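Putative metalloprotease II (Bacteroides fragilis, PDB 4ON1) probably acts as an extracellular zinc-dependent endopeptidase related to fragilysin, encoded by a pathogenicity island of a human pathogen. Local coordinates at residues S249-G254 and Q267-S272; A119-N124 and L287-W292; G213-H218 and S322-S327; H328-A333 and P358-N363. All coordinates share one frame; numbering follows the deposited sequence.

Contact 1. Residues S249-G254 and Q267-S272; sequences SSHKGG and QNYLRS
Tyr269, reaching out from helix 259-271, lands on an ST turn at Ser249-His251, directly after strand 240-248 in the metallopeptidase domain. The turn is defined by its own bond: His251 N donates to Ser249 OG at 3.0 Å with an N-H...O angle of 161°, and the same hydroxyl is also hydrogen-bonded to Lys209 O, tying the turn to the end of the neighbouring strand 201-209.

Contacts with the aromatic face come from His251. Its CB stands 3.5 Å from the centroid of the Tyr269 ring and 6° off the ring normal, a nearly central CH-pi contact. The two rings are oblique, with centroids 5.1 Å apart, and the two side chains run antiparallel past each other. Tyr269 CG lies anti to its own backbone nitrogen (chi1 173°), which sends the ring away from the helix and under that methylene. The imidazole then continues beyond the ring, with His251 ND1 3.7 Å from Tyr269 CB; the His251 side chain also touches Leu286 of strand 284-288.

Polar contacts gather at the phenol end. Ser250 N points almost straight at Tyr269 OH, and this hydrogen bond, 3.0 Å long, fixes where the ring ends. A water bridges the same edge, lying 2.6 Å from Ser250 OG and 2.6 Å from Tyr269 OH.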
loop_
_atom_site.group_PDB
_atom_site.type_symbol
_atom_site.label_atom_id
_atom_site.label_comp_id
_atom_site.label_asym_id
_atom_site.label_seq_id
_atom_site.Cartn_x
_atom_site.Cartn_y
_atom_site.Cartn_z
ATOM N N SER A 249 1.766 15.007 9.622
ATOM C CA SER A 249 1.230 15.397 10.916
ATOM C C SER A 249 2.362 15.847 11.819
ATOM O O SER A 249 3.533 15.762 11.449
ATOM C CB SER A 249 0.487 14.242 11.584
ATOM O OG SER A 249 1.424 13.372 12.184
ATOM N N SER A 250 2.013 16.323 13.007
ATOM C CA SER A 250 3.022 16.592 14.017
ATOM C C SER A 250 2.842 15.599 15.163
ATOM O O SER A 250 3.259 15.847 16.293
ATOM C CB SER A 250 2.934 18.041 14.510
ATOM O OG SER A 250 1.777 18.232 15.300
ATOM N N HIS A 251 2.213 14.466 14.864
ATOM C CA HIS A 251 1.968 13.450 15.884
ATOM C C HIS A 251 3.080 12.414 15.894
ATOM O O HIS A 251 3.306 11.727 14.894
ATOM C CB HIS A 251 0.622 12.764 15.658
ATOM C CG HIS A 251 0.364 11.623 16.592
ATOM N ND1 HIS A 251 0.125 11.800 17.939
ATOM C CD2 HIS A 251 0.290 10.288 16.368
ATOM C CE1 HIS A 251 -0.077 10.624 18.506
ATOM N NE2 HIS A 251 0.016 9.688 17.576
ATOM N N LYS A 252 3.785 12.327 17.019
ATOM C CA LYS A 252 4.866 11.354 17.213
ATOM C C LYS A 252 4.432 10.179 18.082
ATOM O O LYS A 252 3.436 10.270 18.801
ATOM C CB LYS A 252 6.075 12.034 17.853
ATOM C CG LYS A 252 6.574 13.254 17.107
ATOM C CD LYS A 252 7.683 13.943 17.898
ATOM C CE LYS A 252 8.081 15.273 17.279
ATOM N NZ LYS A 252 9.097 15.995 18.100
ATOM N N GLY A 253 5.193 9.087 18.029
ATOM C CA GLY A 253 4.959 7.929 18.883
ATOM C C GLY A 253 6.271 7.263 19.271
ATOM O O GLY A 253 7.296 7.505 18.626
ATOM N N GLY A 254 6.278 6.467 20.341
ATOM C CA GLY A 254 7.494 5.753 20.700
ATOM C C GLY A 254 7.601 4.479 19.878
ATOM O O GLY A 254 6.595 3.946 19.395
ATOM N N GLN A 267 -6.008 8.965 17.930
ATOM C CA GLN A 267 -7.348 9.533 17.829
ATOM C C GLN A 267 -7.509 10.828 18.619
ATOM O O GLN A 267 -8.156 11.769 18.156
ATOM C CB GLN A 267 -8.379 8.505 18.282
ATOM C CG GLN A 267 -8.595 7.368 17.270
ATOM C CD GLN A 267 -9.510 6.287 17.824
ATOM O OE1 GLN A 267 -9.184 5.639 18.819
ATOM N NE2 GLN A 267 -10.665 6.097 17.189
ATOM N N ASN A 268 -6.920 10.882 19.806
ATOM C CA ASN A 268 -6.933 12.116 20.577
ATOM C C ASN A 268 -6.213 13.239 19.830
ATOM O O ASN A 268 -6.645 14.387 19.864
ATOM C CB ASN A 268 -6.329 11.902 21.962
ATOM C CG ASN A 268 -7.288 11.198 22.907
ATOM O OD1 ASN A 268 -8.511 11.233 22.712
ATOM N ND2 ASN A 268 -6.744 10.559 23.940
ATOM N N TYR A 269 -5.118 12.912 19.147
ATOM C CA TYR A 269 -4.449 13.911 18.322
ATOM C C TYR A 269 -5.380 14.440 17.223
ATOM O O TYR A 269 -5.489 15.655 17.019
ATOM C CB TYR A 269 -3.179 13.344 17.694
ATOM C CG TYR A 269 -2.531 14.291 16.700
ATOM C CD1 TYR A 269 -1.706 15.329 17.127
ATOM C CD2 TYR A 269 -2.741 14.136 15.334
ATOM C CE1 TYR A 269 -1.113 16.197 16.210
ATOM C CE2 TYR A 269 -2.162 14.992 14.411
ATOM C CZ TYR A 269 -1.346 16.018 14.854
ATOM O OH TYR A 269 -0.772 16.861 13.931
ATOM N N LEU A 270 -6.064 13.530 16.536
ATOM C CA LEU A 270 -6.955 13.916 15.440
ATOM C C LEU A 270 -8.054 14.860 15.909
ATOM O O LEU A 270 -8.434 15.789 15.193
ATOM C CB LEU A 270 -7.597 12.684 14.796
ATOM C CG LEU A 270 -6.651 11.691 14.109
ATOM C CD1 LEU A 270 -7.425 10.471 13.626
ATOM C CD2 LEU A 270 -5.913 12.343 12.945
ATOM N N ARG A 271 -8.556 14.617 17.115
ATOM C CA ARG A 271 -9.715 15.340 17.617
ATOM C C ARG A 271 -9.433 16.805 17.928
ATOM O O ARG A 271 -10.360 17.604 18.010
ATOM C CB ARG A 271 -10.269 14.630 18.853
ATOM C CG ARG A 271 -11.076 13.403 18.479
ATOM C CD ARG A 271 -11.246 12.425 19.626
ATOM N NE ARG A 271 -12.000 11.259 19.162
ATOM C CZ ARG A 271 -11.904 10.039 19.679
ATOM N NH1 ARG A 271 -11.083 9.807 20.692
ATOM N NH2 ARG A 271 -12.628 9.049 19.173
ATOM N N SER A 272 -8.163 17.162 18.089
ATOM C CA SER A 272 -7.819 18.562 18.320
ATOM C C SER A 272 -6.926 19.112 17.212
ATOM O O SER A 272 -6.359 20.194 17.344
ATOM C CB SER A 272 -7.126 18.734 19.674
ATOM O OG SER A 272 -5.982 17.910 19.762
HETATM O O HOH W 1 -0.580 19.249 14.921
#

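Contact 2. Residues A119-N124 and L287-W292; sequences ANYYQN and LRDGTW
Tyr121 and Asp289 reach for each other from the two domains and meet at their polar ends, joining helix 112-126 of the fragilysin-type N-terminal domain to the loop that leaves strand 284-288 of the metallopeptidase domain. The ring and carboxylate planes stand 81° apart, so the carboxylate is set across the ring edge. Tyr121 OH donates to Asp289 OD1 over 2.8 Å. The hydroxyl arrives on the syn side of that oxygen, 15° out of the carboxylate plane, and this places it beside the second oxygen too, with Asp289 OD2 2.9 Å from Tyr121 OH. Asp289 CG lies anti to the backbone N (chi1 -176°), as does CG of Tyr121, and these extended side chains bridge the CA atoms of Tyr121 and Asp289, 10.8 Å apart.

The tyrosine ring is itself stacked with His125, one turn along the helix, and packs on Leu216. The Asp289 backbone is hydrogen-bonded with that of Gly213. Next to it, Arg288 forms a salt bridge with Glu210 and lays one guanidinium face over Trp292 NE1. Within the loop Arg288 NH1 donates to Thr291 O at 2.7 Å, by a bent bond and from above the carbonyl plane.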
loop_
_atom_site.group_PDB
_atom_site.type_symbol
_atom_site.label_atom_id
_atom_site.label_comp_id
_atom_site.label_asym_id
_atom_site.label_seq_id
_atom_site.Cartn_x
_atom_site.Cartn_y
_atom_site.Cartn_z
ATOM N N ALA A 119 18.151 4.595 -0.977
ATOM C CA ALA A 119 19.058 3.464 -1.121
ATOM C C ALA A 119 19.767 3.133 0.194
ATOM O O ALA A 119 19.951 1.961 0.526
ATOM C CB ALA A 119 20.076 3.743 -2.206
ATOM N N ASN A 120 20.150 4.165 0.943
ATOM C CA ASN A 120 20.790 3.968 2.242
ATOM C C ASN A 120 19.853 3.263 3.218
ATOM O O ASN A 120 20.280 2.411 3.999
ATOM C CB ASN A 120 21.241 5.301 2.852
ATOM C CG ASN A 120 22.324 5.993 2.041
ATOM O OD1 ASN A 120 23.090 5.353 1.319
ATOM N ND2 ASN A 120 22.400 7.317 2.174
ATOM N N TYR A 121 18.579 3.641 3.184
ATOM C CA TYR A 121 17.586 2.982 4.014
ATOM C C TYR A 121 17.615 1.474 3.764
ATOM O O TYR A 121 17.714 0.684 4.701
ATOM C CB TYR A 121 16.182 3.548 3.756
ATOM C CG TYR A 121 15.078 2.685 4.343
ATOM C CD1 TYR A 121 14.592 2.924 5.624
ATOM C CD2 TYR A 121 14.541 1.617 3.628
ATOM C CE1 TYR A 121 13.598 2.134 6.172
ATOM C CE2 TYR A 121 13.550 0.821 4.170
ATOM C CZ TYR A 121 13.083 1.084 5.439
ATOM O OH TYR A 121 12.092 0.294 5.970
ATOM N N TYR A 122 17.524 1.080 2.499
ATOM C CA TYR A 122 17.455 -0.339 2.164
ATOM C C TYR A 122 18.771 -1.063 2.426
ATOM O O TYR A 122 18.779 -2.248 2.756
ATOM C CB TYR A 122 17.041 -0.521 0.708
ATOM C CG TYR A 122 15.560 -0.335 0.510
ATOM C CD1 TYR A 122 15.064 0.780 -0.143
ATOM C CD2 TYR A 122 14.658 -1.258 1.012
ATOM C CE1 TYR A 122 13.701 0.963 -0.314
ATOM C CE2 TYR A 122 13.293 -1.088 0.846
ATOM C CZ TYR A 122 12.823 0.028 0.183
ATOM O OH TYR A 122 11.468 0.204 0.016
ATOM N N GLN A 123 19.883 -0.352 2.281
ATOM C CA GLN A 123 21.185 -0.926 2.599
ATOM C C GLN A 123 21.303 -1.186 4.100
ATOM O O GLN A 123 21.808 -2.222 4.522
ATOM C CB GLN A 123 22.317 -0.010 2.123
ATOM C CG GLN A 123 22.601 -0.087 0.629
ATOM C CD GLN A 123 23.469 1.056 0.130
ATOM O OE1 GLN A 123 23.765 1.997 0.868
ATOM N NE2 GLN A 123 23.892 0.970 -1.126
ATOM N N ASN A 124 20.826 -0.245 4.906
ATOM C CA ASN A 124 20.922 -0.386 6.351
ATOM C C ASN A 124 19.948 -1.409 6.934
ATOM O O ASN A 124 20.204 -1.981 7.991
ATOM C CB ASN A 124 20.652 0.963 7.021
ATOM C CG ASN A 124 21.696 2.003 6.690
ATOM O OD1 ASN A 124 22.764 1.685 6.174
ATOM N ND2 ASN A 124 21.378 3.264 6.962
ATOM N N LEU A 287 0.514 6.131 9.859
ATOM C CA LEU A 287 1.545 5.364 9.172
ATOM C C LEU A 287 2.955 5.622 9.703
ATOM O O LEU A 287 3.384 6.769 9.848
ATOM C CB LEU A 287 1.511 5.672 7.667
ATOM C CG LEU A 287 0.175 5.445 6.945
ATOM C CD1 LEU A 287 0.308 5.782 5.456
ATOM C CD2 LEU A 287 -0.264 4.011 7.116
ATOM N N ARG A 288 3.679 4.540 9.975
ATOM C CA ARG A 288 5.091 4.623 10.343
ATOM C C ARG A 288 5.843 3.525 9.623
ATOM O O ARG A 288 5.236 2.559 9.159
ATOM C CB ARG A 288 5.285 4.485 11.850
ATOM C CG ARG A 288 4.763 3.156 12.384
ATOM C CD ARG A 288 5.368 2.792 13.727
ATOM N NE ARG A 288 5.279 3.881 14.696
ATOM C CZ ARG A 288 5.619 3.765 15.975
ATOM N NH1 ARG A 288 6.046 2.600 16.443
ATOM N NH2 ARG A 288 5.519 4.809 16.787
ATOM N N ASP A 289 7.158 3.667 9.507
ATOM C CA ASP A 289 7.924 2.609 8.869
ATOM C C ASP A 289 8.052 1.399 9.791
ATOM O O ASP A 289 8.077 0.261 9.329
ATOM C CB ASP A 289 9.307 3.092 8.463
ATOM C CG ASP A 289 10.078 2.032 7.723
ATOM O OD1 ASP A 289 11.054 1.501 8.285
ATOM O OD2 ASP A 289 9.687 1.706 6.587
ATOM N N GLY A 290 8.131 1.659 11.093
ATOM C CA GLY A 290 8.358 0.622 12.078
ATOM C C GLY A 290 7.116 -0.132 12.514
ATOM O O GLY A 290 6.138 -0.237 11.776
ATOM N N THR A 291 7.165 -0.666 13.729
ATOM C CA THR A 291 6.090 -1.494 14.255
ATOM C C THR A 291 5.726 -1.079 15.670
ATOM O O THR A 291 6.278 -0.120 16.205
ATOM C CB THR A 291 6.485 -2.974 14.280
ATOM O OG1 THR A 291 7.701 -3.118 15.025
ATOM C CG2 THR A 291 6.673 -3.507 12.867
ATOM N N TRP A 292 4.803 -1.818 16.276
ATOM C CA TRP A 292 4.430 -1.587 17.663
ATOM C C TRP A 292 4.697 -2.827 18.501
ATOM O O TRP A 292 4.979 -3.901 17.960
ATOM C CB TRP A 292 2.959 -1.178 17.773
ATOM C CG TRP A 292 2.690 0.157 17.168
ATOM C CD1 TRP A 292 2.684 1.361 17.812
ATOM C CD2 TRP A 292 2.423 0.436 15.788
ATOM N NE1 TRP A 292 2.419 2.371 16.919
ATOM C CE2 TRP A 292 2.256 1.831 15.671
ATOM C CE3 TRP A 292 2.305 -0.358 14.644
ATOM C CZ2 TRP A 292 1.969 2.446 14.453
ATOM C CZ3 TRP A 292 2.023 0.254 13.438
ATOM C CH2 TRP A 292 1.855 1.643 13.351
#

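Contact 3. Residues G213-H218 and S322-S327; sequences GGSLEH and STTSSS
Two successive ST turns shape the loop that follows strand 319-323, and in the buried interior this loop meets the residues just before helix 217-230 through Thr324 and Ser215. Ser215 OG donates to Thr324 OG1 at 2.9 Å. Thr324 OG1 in turn donates to a water 2.7 Å away; a hydrogen bond from it to Arg288 O is weak. The water accepts the O-H of Thr324 and, at 3.0 Å, the backbone N-H of Leu216, one from each segment. Leu216 is the N-cap residue, and its N-H is thus served through the water, while its side chain touches Tyr121 of helix 112-126.

With chi1 54°, Thr324 OG1 lies between the backbone N and carbonyl carbon, on the side of Ser215. The methyl comes alongside as well, Thr324 CG2 being 3.5 Å from Ser215 OG. Farther along the helix start, His218 ND1 is hydrogen-bonded to Tyr109 OH.

Both ST turns are defined by bonds to backbone N-H groups two residues on. In the second, Ser325 OG accepts from Ser327 N over 3.2 Å. In the first, Thr323 OG1 accepts from Ser325 N at 3.3 Å, with an N-H...O angle of 167°.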
loop_
_atom_site.group_PDB
_atom_site.type_symbol
_atom_site.label_atom_id
_atom_site.label_comp_id
_atom_site.label_asym_id
_atom_site.label_seq_id
_atom_site.Cartn_x
_atom_site.Cartn_y
_atom_site.Cartn_z
ATOM N N GLY A 213 8.163 9.222 11.857
ATOM C CA GLY A 213 7.809 7.815 11.768
ATOM C C GLY A 213 8.573 7.065 10.694
ATOM O O GLY A 213 8.620 5.831 10.710
ATOM N N GLY A 214 9.149 7.801 9.745
ATOM C CA GLY A 214 10.004 7.203 8.729
ATOM C C GLY A 214 9.327 6.510 7.548
ATOM O O GLY A 214 10.010 5.889 6.732
ATOM N N SER A 215 8.001 6.601 7.443
ATOM C CA SER A 215 7.296 6.022 6.293
ATOM C C SER A 215 7.833 6.610 4.992
ATOM O O SER A 215 7.861 7.831 4.832
ATOM C CB SER A 215 5.792 6.270 6.391
ATOM O OG SER A 215 5.192 5.373 7.306
ATOM N N LEU A 216 8.256 5.748 4.068
ATOM C CA LEU A 216 8.794 6.206 2.794
ATOM C C LEU A 216 7.673 6.471 1.795
ATOM O O LEU A 216 6.698 5.727 1.745
ATOM C CB LEU A 216 9.773 5.177 2.229
ATOM C CG LEU A 216 10.904 4.733 3.159
ATOM C CD1 LEU A 216 11.834 3.737 2.448
ATOM C CD2 LEU A 216 11.683 5.937 3.697
ATOM N N GLU A 217 7.826 7.526 0.993
ATOM C CA GLU A 217 6.787 7.941 0.050
ATOM C C GLU A 217 6.271 6.796 -0.825
ATOM O O GLU A 217 5.061 6.570 -0.902
ATOM C CB GLU A 217 7.316 9.077 -0.840
ATOM C CG GLU A 217 7.828 10.289 -0.072
ATOM C CD GLU A 217 9.310 10.200 0.233
ATOM O OE1 GLU A 217 9.683 9.309 1.022
ATOM O OE2 GLU A 217 10.103 10.999 -0.318
ATOM N N HIS A 218 7.179 6.061 -1.463
ATOM C CA HIS A 218 6.780 4.979 -2.359
ATOM C C HIS A 218 6.189 3.785 -1.606
ATOM O O HIS A 218 5.391 3.037 -2.161
ATOM C CB HIS A 218 7.969 4.507 -3.197
ATOM C CG HIS A 218 8.984 3.749 -2.409
ATOM N ND1 HIS A 218 9.953 4.371 -1.651
ATOM C CD2 HIS A 218 9.159 2.418 -2.230
ATOM C CE1 HIS A 218 10.695 3.456 -1.056
ATOM N NE2 HIS A 218 10.233 2.260 -1.388
ATOM N N SER A 322 -0.805 1.548 11.099
ATOM C CA SER A 322 -0.235 0.561 10.192
ATOM C C SER A 322 1.214 0.847 9.870
ATOM O O SER A 322 1.593 1.997 9.659
ATOM C CB SER A 322 -1.040 0.510 8.889
ATOM O OG SER A 322 -0.489 -0.468 8.018
ATOM N N THR A 323 2.017 -0.209 9.809
ATOM C CA THR A 323 3.362 -0.099 9.266
ATOM C C THR A 323 3.273 0.129 7.757
ATOM O O THR A 323 2.255 -0.191 7.134
ATOM C CB THR A 323 4.194 -1.360 9.551
ATOM O OG1 THR A 323 5.574 -1.126 9.218
ATOM C CG2 THR A 323 3.649 -2.544 8.762
ATOM N N THR A 324 4.311 0.711 7.168
ATOM C CA THR A 324 4.367 0.825 5.709
ATOM C C THR A 324 5.544 0.038 5.152
ATOM O O THR A 324 5.797 0.066 3.947
ATOM C CB THR A 324 4.495 2.280 5.239
ATOM O OG1 THR A 324 5.624 2.889 5.882
ATOM C CG2 THR A 324 3.240 3.048 5.581
ATOM N N SER A 325 6.267 -0.645 6.037
ATOM C CA SER A 325 7.473 -1.378 5.658
ATOM C C SER A 325 7.232 -2.354 4.504
ATOM O O SER A 325 6.221 -3.058 4.470
ATOM C CB SER A 325 8.028 -2.141 6.869
ATOM O OG SER A 325 9.050 -3.032 6.464
ATOM N N SER A 326 8.178 -2.378 3.566
ATOM C CA SER A 326 8.181 -3.313 2.439
ATOM C C SER A 326 8.111 -4.775 2.873
ATOM O O SER A 326 7.645 -5.628 2.124
ATOM C CB SER A 326 9.447 -3.109 1.595
ATOM O OG SER A 326 9.576 -1.762 1.173
ATOM N N SER A 327 8.602 -5.054 4.077
ATOM C CA SER A 327 8.547 -6.391 4.661
ATOM C C SER A 327 7.125 -6.791 5.003
ATOM O O SER A 327 6.845 -7.967 5.210
ATOM C CB SER A 327 9.418 -6.470 5.913
ATOM O OG SER A 327 10.753 -6.118 5.610
HETATM O O HOH W 2 8.145 2.826 4.852
#

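Contact 4. Residues H328-A333 and P358-N363; sequences HPYTLA and PQVTPN
This is a largely apolar aromatic-proline contact at the protein surface, where Tyr330, the N-cap residue of helix 331-340, packs on the loop 358-363 that leads to the C-terminal helix 367-378. The tyrosine ring is clamped between two prolines. Pro329 CG, from the preceding residue, stands 3.9 Å above the plane of the Tyr330 ring, over its centre, and Pro362 CD covers the opposite face, offset toward the rim. The evidence for a CH-pi contact on the Pro362 side is a distance of 3.9 Å from CD to the Tyr330 ring centroid, 22° off the ring normal; the closest approach of the two side chains is Tyr330 CZ to Pro362 CD at 3.6 Å. Pro362 CB and CG run on beneath the CD1-CE1 edge, so the pyrrolidine lies along the ring.

The ring's other margin meets Val360. The carbonyl oxygen of Val360 sits near the ring plane, 3.3 Å from Tyr330 CE2, and Val360 CG1 lies 4.1 Å from Tyr330 CD2. Tyr330 CG is placed anti to its carbonyl carbon (chi1 -53°), which swings the ring off the helix start toward the loop. Pro362 is the centre of an inverse gamma turn, and Thr361 OG1 is hydrogen-bonded to Gln349 O.

The Tyr330 side chain lies about 6 Å from that of His334, a zinc ligand with His338, His344 and Asp176. The arrangement thus flanks the start of the zinc-binding helix with its HExxH signature, in a metzincin-type catalytic domain.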
loop_
_atom_site.group_PDB
_atom_site.type_symbol
_atom_site.label_atom_id
_atom_site.label_comp_id
_atom_site.label_asym_id
_atom_site.label_seq_id
_atom_site.Cartn_x
_atom_site.Cartn_y
_atom_site.Cartn_z
ATOM N N HIS A 328 6.241 -5.802 5.107
ATOM C CA HIS A 328 4.836 -6.058 5.422
ATOM C C HIS A 328 3.919 -5.356 4.432
ATOM O O HIS A 328 3.164 -4.449 4.805
ATOM C CB HIS A 328 4.530 -5.602 6.847
ATOM C CG HIS A 328 5.388 -6.261 7.877
ATOM N ND1 HIS A 328 5.121 -7.520 8.373
ATOM C CD2 HIS A 328 6.519 -5.846 8.496
ATOM C CE1 HIS A 328 6.043 -7.848 9.257
ATOM N NE2 HIS A 328 6.904 -6.850 9.352
ATOM N N PRO A 329 3.974 -5.782 3.163
ATOM C CA PRO A 329 3.396 -5.008 2.057
ATOM C C PRO A 329 1.869 -4.908 2.036
ATOM O O PRO A 329 1.360 -4.047 1.324
ATOM C CB PRO A 329 3.894 -5.759 0.817
ATOM C CG PRO A 329 4.049 -7.190 1.288
ATOM C CD PRO A 329 4.557 -7.062 2.709
ATOM N N TYR A 330 1.147 -5.750 2.769
ATOM C CA TYR A 330 -0.309 -5.752 2.647
ATOM C C TYR A 330 -0.996 -5.379 3.957
ATOM O O TYR A 330 -2.202 -5.591 4.120
ATOM C CB TYR A 330 -0.794 -7.127 2.172
ATOM C CG TYR A 330 -0.096 -7.601 0.921
ATOM C CD1 TYR A 330 0.192 -6.716 -0.111
ATOM C CD2 TYR A 330 0.308 -8.922 0.788
ATOM C CE1 TYR A 330 0.843 -7.138 -1.255
ATOM C CE2 TYR A 330 0.962 -9.359 -0.350
ATOM C CZ TYR A 330 1.221 -8.461 -1.368
ATOM O OH TYR A 330 1.865 -8.882 -2.502
ATOM N N THR A 331 -0.221 -4.834 4.893
ATOM C CA THR A 331 -0.720 -4.590 6.243
ATOM C C THR A 331 -1.792 -3.516 6.258
ATOM O O THR A 331 -2.786 -3.628 6.982
ATOM C CB THR A 331 0.417 -4.187 7.194
ATOM O OG1 THR A 331 1.334 -5.274 7.295
ATOM C CG2 THR A 331 -0.120 -3.863 8.586
ATOM N N LEU A 332 -1.607 -2.478 5.449
ATOM C CA LEU A 332 -2.622 -1.442 5.353
ATOM C C LEU A 332 -3.929 -2.035 4.814
ATOM O O LEU A 332 -5.009 -1.795 5.361
ATOM C CB LEU A 332 -2.142 -0.290 4.460
ATOM C CG LEU A 332 -3.162 0.841 4.300
ATOM C CD1 LEU A 332 -3.516 1.455 5.661
ATOM C CD2 LEU A 332 -2.666 1.918 3.328
ATOM N N ALA A 333 -3.826 -2.831 3.755
ATOM C CA ALA A 333 -5.011 -3.440 3.164
ATOM C C ALA A 333 -5.705 -4.371 4.153
ATOM O O ALA A 333 -6.936 -4.449 4.191
ATOM C CB ALA A 333 -4.641 -4.197 1.889
ATOM N N PRO A 358 4.150 -15.730 4.194
ATOM C CA PRO A 358 4.612 -15.126 2.936
ATOM C C PRO A 358 3.767 -15.502 1.726
ATOM O O PRO A 358 4.019 -15.018 0.617
ATOM C CB PRO A 358 6.032 -15.696 2.772
ATOM C CG PRO A 358 6.357 -16.382 4.079
ATOM C CD PRO A 358 5.039 -16.818 4.628
ATOM N N GLN A 359 2.760 -16.337 1.946
ATOM C CA GLN A 359 1.896 -16.793 0.868
ATOM C C GLN A 359 0.711 -15.844 0.676
ATOM O O GLN A 359 -0.031 -15.949 -0.302
ATOM C CB GLN A 359 1.400 -18.206 1.159
ATOM C CG GLN A 359 2.515 -19.213 1.409
ATOM C CD GLN A 359 3.420 -19.403 0.207
ATOM O OE1 GLN A 359 2.991 -19.254 -0.939
ATOM N NE2 GLN A 359 4.683 -19.732 0.465
ATOM N N VAL A 360 0.536 -14.929 1.621
ATOM C CA VAL A 360 -0.601 -14.019 1.602
ATOM C C VAL A 360 -0.599 -13.159 0.339
ATOM O O VAL A 360 0.444 -12.657 -0.077
ATOM C CB VAL A 360 -0.586 -13.113 2.853
ATOM C CG1 VAL A 360 -1.587 -11.965 2.726
ATOM C CG2 VAL A 360 -0.882 -13.937 4.091
ATOM N N THR A 361 -1.773 -13.022 -0.275
ATOM C CA THR A 361 -1.961 -12.155 -1.437
ATOM C C THR A 361 -2.903 -11.032 -1.032
ATOM O O THR A 361 -3.672 -11.191 -0.080
ATOM C CB THR A 361 -2.551 -12.916 -2.644
ATOM O OG1 THR A 361 -3.913 -13.266 -2.368
ATOM C CG2 THR A 361 -1.743 -14.174 -2.944
ATOM N N PRO A 362 -2.856 -9.891 -1.740
ATOM C CA PRO A 362 -3.728 -8.779 -1.339
ATOM C C PRO A 362 -5.149 -8.924 -1.871
ATOM O O PRO A 362 -5.705 -7.973 -2.425
ATOM C CB PRO A 362 -3.034 -7.560 -1.949
ATOM C CG PRO A 362 -2.373 -8.102 -3.178
ATOM C CD PRO A 362 -1.926 -9.504 -2.819
ATOM N N ASN A 363 -5.735 -10.101 -1.670
ATOM C CA ASN A 363 -7.056 -10.416 -2.194
ATOM C C ASN A 363 -7.958 -10.980 -1.113
ATOM O O ASN A 363 -7.526 -11.803 -0.307
ATOM C CB ASN A 363 -6.965 -11.431 -3.341
ATOM C CG ASN A 363 -6.103 -10.943 -4.490
ATOM O OD1 ASN A 363 -4.882 -11.139 -4.501
ATOM N ND2 ASN A 363 -6.735 -10.315 -5.469
#

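Contacts 2 and 3 lie side by side: their centres are 6 Å apart, their segments alternate along the chain, and they reach neighbouring strands 284-288 and 319-323. Tyr122 OH to His218 NE2 and Gly290 O to Thr323 OG1 join them directly. Contact 1 is nested inside the loops closed by both, its centre 21 Å from that of contact 2, and it touches contact 2 where Gly254 O meets Arg288 NH2. Contact 4 comes last in the chain, 14 Å from contact 3 between centres. Contact 2 joins the N-terminal domain to the end of strand 284-288, whose neighbour 319-323 is followed by helix 331-340, bearing the zinc ligands His334 and His338.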